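Local atomic coordinates of acyl-CoA thioesterase (Alicyclobacillus acidocaldarius subsp. acidocaldarius, PDB entry 3RQB), a protein that has no established function but probably hydrolyses acyl-CoA thioesters, and adopts a double hotdog fold. Residues 148-153 / 186-191; 138-141 / 146-149. All coordinates share one frame; numbering follows the deposited sequence.

How the interactions relate
Both interactions belong to the C-terminal half of the chain, within the acyl-CoA thioesterase C-terminal domain, and their centres lie about 9 Å apart. Interaction 2 comes first along the sequence: residues 138-141 and 146-149 are separated by four residues of the loop that leads into strand 150-156. Interaction 1 takes over at residues 148 and 149, common to both, and joins the start of this strand to residues 186-191, which begin in helix 182-188. A probable hydrogen bond between Phe138 N and Val152 O links them, and Trp146 packs against Thr191. Interaction 2 is thus a surface contact before strand 150-156, an outermost strand within this chain, whereas interaction 1 buries the strand's first residue against 186-191.

Interaction 1: residues 148-153 / 186-191; sequences QWYHVR and AALCDT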
# COMPACT_ATOMS: atom_id res chain seq x y z
N GLN B 148 23.56 -11.25 -1.98
CA GLN B 148 24.50 -11.78 -2.96
C GLN B 148 23.82 -11.95 -4.29
O GLN B 148 24.46 -12.15 -5.33
CB GLN B 148 25.04 -13.11 -2.48
CG GLN B 148 24.09 -14.26 -2.65
CD GLN B 148 24.75 -15.56 -2.28
OE1 GLN B 148 25.97 -15.69 -2.36
NE2 GLN B 148 23.96 -16.54 -1.85
N TRP B 149 22.50 -11.87 -4.25
CA TRP B 149 21.64 -12.09 -5.41
C TRP B 149 21.31 -10.79 -6.13
O TRP B 149 20.47 -10.78 -7.05
CB TRP B 149 20.35 -12.80 -4.98
CG TRP B 149 20.62 -14.10 -4.31
CD1 TRP B 149 20.20 -14.49 -3.06
CD2 TRP B 149 21.38 -15.18 -4.84
NE1 TRP B 149 20.66 -15.76 -2.79
CE2 TRP B 149 21.38 -16.21 -3.87
CE3 TRP B 149 22.06 -15.38 -6.04
CZ2 TRP B 149 22.04 -17.42 -4.07
CZ3 TRP B 149 22.72 -16.58 -6.24
CH2 TRP B 149 22.70 -17.59 -5.25
N TYR B 150 21.91 -9.70 -5.69
CA TYR B 150 21.66 -8.41 -6.31
C TYR B 150 22.94 -7.64 -6.54
O TYR B 150 23.90 -7.74 -5.76
CB TYR B 150 20.66 -7.59 -5.50
CG TYR B 150 19.33 -8.28 -5.42
CD1 TYR B 150 18.37 -8.09 -6.41
CD2 TYR B 150 19.05 -9.17 -4.39
CE1 TYR B 150 17.15 -8.75 -6.36
CE2 TYR B 150 17.84 -9.83 -4.32
CZ TYR B 150 16.89 -9.63 -5.31
OH TYR B 150 15.69 -10.30 -5.24
N HIS B 151 22.96 -6.90 -7.64
CA HIS B 151 24.06 -6.00 -7.92
C HIS B 151 23.58 -4.57 -7.66
O HIS B 151 22.82 -4.00 -8.44
CB HIS B 151 24.53 -6.15 -9.37
CG HIS B 151 25.75 -5.34 -9.69
ND1 HIS B 151 25.70 -3.99 -9.99
CD2 HIS B 151 27.06 -5.69 -9.75
CE1 HIS B 151 26.92 -3.55 -10.22
NE2 HIS B 151 27.76 -4.56 -10.09
N VAL B 152 24.07 -3.99 -6.58
CA VAL B 152 23.67 -2.65 -6.21
C VAL B 152 24.84 -1.68 -6.29
O VAL B 152 25.90 -1.90 -5.68
CB VAL B 152 23.12 -2.61 -4.77
CG1 VAL B 152 22.64 -1.21 -4.42
CG2 VAL B 152 22.00 -3.64 -4.61
N ARG B 153 24.66 -0.61 -7.05
CA ARG B 153 25.58 0.50 -6.99
C ARG B 153 24.89 1.59 -6.15
O ARG B 153 23.88 2.16 -6.56
CB ARG B 153 25.94 0.99 -8.39
CG ARG B 153 25.74 -0.07 -9.46
CD ARG B 153 26.28 0.38 -10.80
NE ARG B 153 27.66 -0.06 -10.96
CZ ARG B 153 28.08 -0.85 -11.94
NH1 ARG B 153 27.23 -1.29 -12.85
NH2 ARG B 153 29.36 -1.20 -12.01
N ALA B 186 8.86 -6.75 -8.08
CA ALA B 186 8.40 -6.69 -6.70
C ALA B 186 9.58 -6.89 -5.74
O ALA B 186 9.77 -6.12 -4.78
CB ALA B 186 7.34 -7.78 -6.46
N ALA B 187 10.39 -7.91 -5.99
CA ALA B 187 11.47 -8.22 -5.07
C ALA B 187 12.44 -7.06 -4.97
O ALA B 187 12.92 -6.74 -3.89
CB ALA B 187 12.19 -9.51 -5.48
N LEU B 188 12.70 -6.40 -6.10
CA LEU B 188 13.67 -5.32 -6.11
C LEU B 188 13.26 -4.16 -5.24
O LEU B 188 14.07 -3.29 -4.97
CB LEU B 188 13.95 -4.85 -7.54
CG LEU B 188 14.95 -5.75 -8.25
CD1 LEU B 188 14.91 -5.52 -9.75
CD2 LEU B 188 16.36 -5.53 -7.72
N CYS B 189 12.00 -4.15 -4.81
CA CYS B 189 11.49 -3.07 -3.97
C CYS B 189 11.75 -3.27 -2.49
O CYS B 189 11.56 -2.35 -1.70
CB CYS B 189 9.99 -2.88 -4.19
SG CYS B 189 9.52 -2.65 -5.92
N ASP B 190 12.12 -4.49 -2.12
CA ASP B 190 12.62 -4.73 -0.77
C ASP B 190 14.15 -4.71 -0.70
O ASP B 190 14.72 -5.04 0.33
CB ASP B 190 12.05 -6.00 -0.13
CG ASP B 190 12.28 -6.02 1.38
OD1 ASP B 190 12.27 -4.92 1.97
OD2 ASP B 190 12.48 -7.11 1.97
N THR B 191 14.80 -4.35 -1.80
CA THR B 191 16.27 -4.37 -1.81
C THR B 191 16.88 -3.12 -1.14
O THR B 191 18.10 -3.00 -1.04
CB THR B 191 16.84 -4.53 -3.23
OG1 THR B 191 16.51 -3.37 -4.02
CG2 THR B 191 16.26 -5.75 -3.90
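Tyr150 lays one face of its ring over the methyl of Thr191: CG2 stands 4.0 Å from the ring centroid and 11° off the ring normal, a CH-pi contact directed almost straight at the middle of the ring. The same ring meets Leu188 obliquely, with CD2 of the leucine 3.5 Å from CD1 of Tyr150. At the phenol end, OH of Tyr150 comes within 3.6 Å of CB of Ala187. The phenol therefore touches three residues of 186-191, and every side chain that touches here is buried.

Thr191 is divided between two tasks. With OG1 between the backbone N and the carbonyl carbon (chi1 66°), the hydroxyl donates to Leu188 O over 2.6 Å, from a position tilted 35° out of the carbonyl plane. This bond turns back to the carbonyl three residues earlier, fixes the rotation of the side chain and satisfies the hydroxyl, while CG2 is left facing the tyrosine. Beyond the contact, Thr191 also touches Gln170 and Met172 of strand 168-174, and Phe12 of helix 11-15 packs on Ala187. Tyr150, first residue of strand 150-156, thus packs on the segment leading out of helix 182-188, consistent with helix-on-sheet packing in the alpha-beta sandwich of the hotdog fold.

Interaction 2: residues 138-141 / 146-149; sequences FVAP and WMQW
The short connection that leads into strand 150-156, in the C-terminal hotdog domain, folds back on itself so that residues 138-141, extended as far as Ala140, face the 3-10 turn 146-149. Met147, present as selenomethionine, reaches across to 138-141. Its terminal methyl CE makes both of the closest approaches, 3.6 Å to CB of Ala140 and 3.7 Å to CE2 of Phe138. The selenium takes a smaller share, with SE 4.0 Å from the same CB of Ala140.

The methyl meets Phe138 at the ring edge, near the ring plane, and the two side chains approach at a slant. CG of Met147 points away from its own carbonyl carbon and the next torsion is extended (chi2 -173°), which carries selenium out from the turn; the bend at chi3, 73°, then turns CE against the alanine methyl and the aromatic rim, which lie on the same side of it. On the other segment, the backbone N of Ala140 stands 3.8 Å above the plane of the Phe138 ring, toward its rim, so the two residues that receive the methyl also pack on each other.

Within the 3-10 turn, Trp149 N bonds to Trp146 O over 2.9 Å, and CG of Met147 lies over one face of the Trp146 indole. That indole stacks with Phe40 and bonds through NE1 to OD1 of Asn35, tying the turn to the N-terminal part of the chain.

No hydrogen bond crosses between the two segments, and the area buried is small, 95 Å². Made by the unbranched selenoether chain of selenomethionine, the contact is nonpolar and rests on van der Waals packing, without a directional bond.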
# COMPACT_ATOMS: atom_id res chain seq x y z
N PHE B 138 28.30 -1.51 -4.50
CA PHE B 138 28.38 -1.38 -3.06
C PHE B 138 28.40 -2.76 -2.41
O PHE B 138 27.50 -3.56 -2.62
CB PHE B 138 27.19 -0.57 -2.56
CG PHE B 138 26.80 -0.88 -1.14
CD1 PHE B 138 27.32 -0.14 -0.09
CD2 PHE B 138 25.89 -1.89 -0.87
CE1 PHE B 138 26.96 -0.42 1.21
CE2 PHE B 138 25.53 -2.18 0.43
CZ PHE B 138 26.06 -1.44 1.47
N VAL B 139 29.43 -3.04 -1.62
CA VAL B 139 29.50 -4.31 -0.91
C VAL B 139 29.55 -4.12 0.59
O VAL B 139 30.52 -3.59 1.13
CB VAL B 139 30.71 -5.15 -1.35
CG1 VAL B 139 30.45 -5.77 -2.72
CG2 VAL B 139 31.98 -4.30 -1.34
N ALA B 140 28.49 -4.56 1.26
CA ALA B 140 28.40 -4.47 2.71
C ALA B 140 29.47 -5.33 3.37
O ALA B 140 29.77 -6.43 2.90
CB ALA B 140 27.01 -4.88 3.18
N PRO B 141 30.07 -4.82 4.45
CA PRO B 141 31.11 -5.52 5.21
C PRO B 141 30.59 -6.85 5.73
O PRO B 141 31.28 -7.86 5.59
CB PRO B 141 31.39 -4.57 6.38
CG PRO B 141 30.16 -3.72 6.48
CD PRO B 141 29.72 -3.53 5.07
N TRP B 146 20.91 -12.99 1.03
CA TRP B 146 20.19 -12.62 -0.18
C TRP B 146 20.83 -11.45 -0.93
O TRP B 146 20.60 -11.29 -2.13
CB TRP B 146 18.74 -12.28 0.15
CG TRP B 146 18.61 -11.03 0.93
CD1 TRP B 146 18.50 -10.92 2.29
CD2 TRP B 146 18.59 -9.69 0.41
NE1 TRP B 146 18.40 -9.59 2.64
CE2 TRP B 146 18.45 -8.82 1.51
CE3 TRP B 146 18.66 -9.15 -0.88
CZ2 TRP B 146 18.39 -7.43 1.37
CZ3 TRP B 146 18.60 -7.76 -1.02
CH2 TRP B 146 18.47 -6.92 0.09
N MSE B 147 21.62 -10.65 -0.23
CA MSE B 147 22.31 -9.51 -0.84
C MSE B 147 23.20 -9.97 -1.99
O MSE B 147 23.57 -9.18 -2.87
CB MSE B 147 23.19 -8.77 0.18
CG MSE B 147 22.45 -7.96 1.25
SE MSE B 147 23.68 -6.89 2.35
CE MSE B 147 24.14 -5.51 1.04
N GLN B 148 23.56 -11.25 -1.98
CA GLN B 148 24.50 -11.78 -2.96
C GLN B 148 23.82 -11.95 -4.29
O GLN B 148 24.46 -12.15 -5.33
CB GLN B 148 25.04 -13.11 -2.48
CG GLN B 148 24.09 -14.26 -2.65
CD GLN B 148 24.75 -15.56 -2.28
OE1 GLN B 148 25.97 -15.69 -2.36
NE2 GLN B 148 23.96 -16.54 -1.85
N TRP B 149 22.50 -11.87 -4.25
CA TRP B 149 21.64 -12.09 -5.41
C TRP B 149 21.31 -10.79 -6.13
O TRP B 149 20.47 -10.78 -7.05
CB TRP B 149 20.35 -12.80 -4.98
CG TRP B 149 20.62 -14.10 -4.31
CD1 TRP B 149 20.20 -14.49 -3.06
CD2 TRP B 149 21.38 -15.18 -4.84
NE1 TRP B 149 20.66 -15.76 -2.79
CE2 TRP B 149 21.38 -16.21 -3.87
CE3 TRP B 149 22.06 -15.38 -6.04
CZ2 TRP B 149 22.04 -17.42 -4.07
CZ3 TRP B 149 22.72 -16.58 -6.24
CH2 TRP B 149 22.70 -17.59 -5.25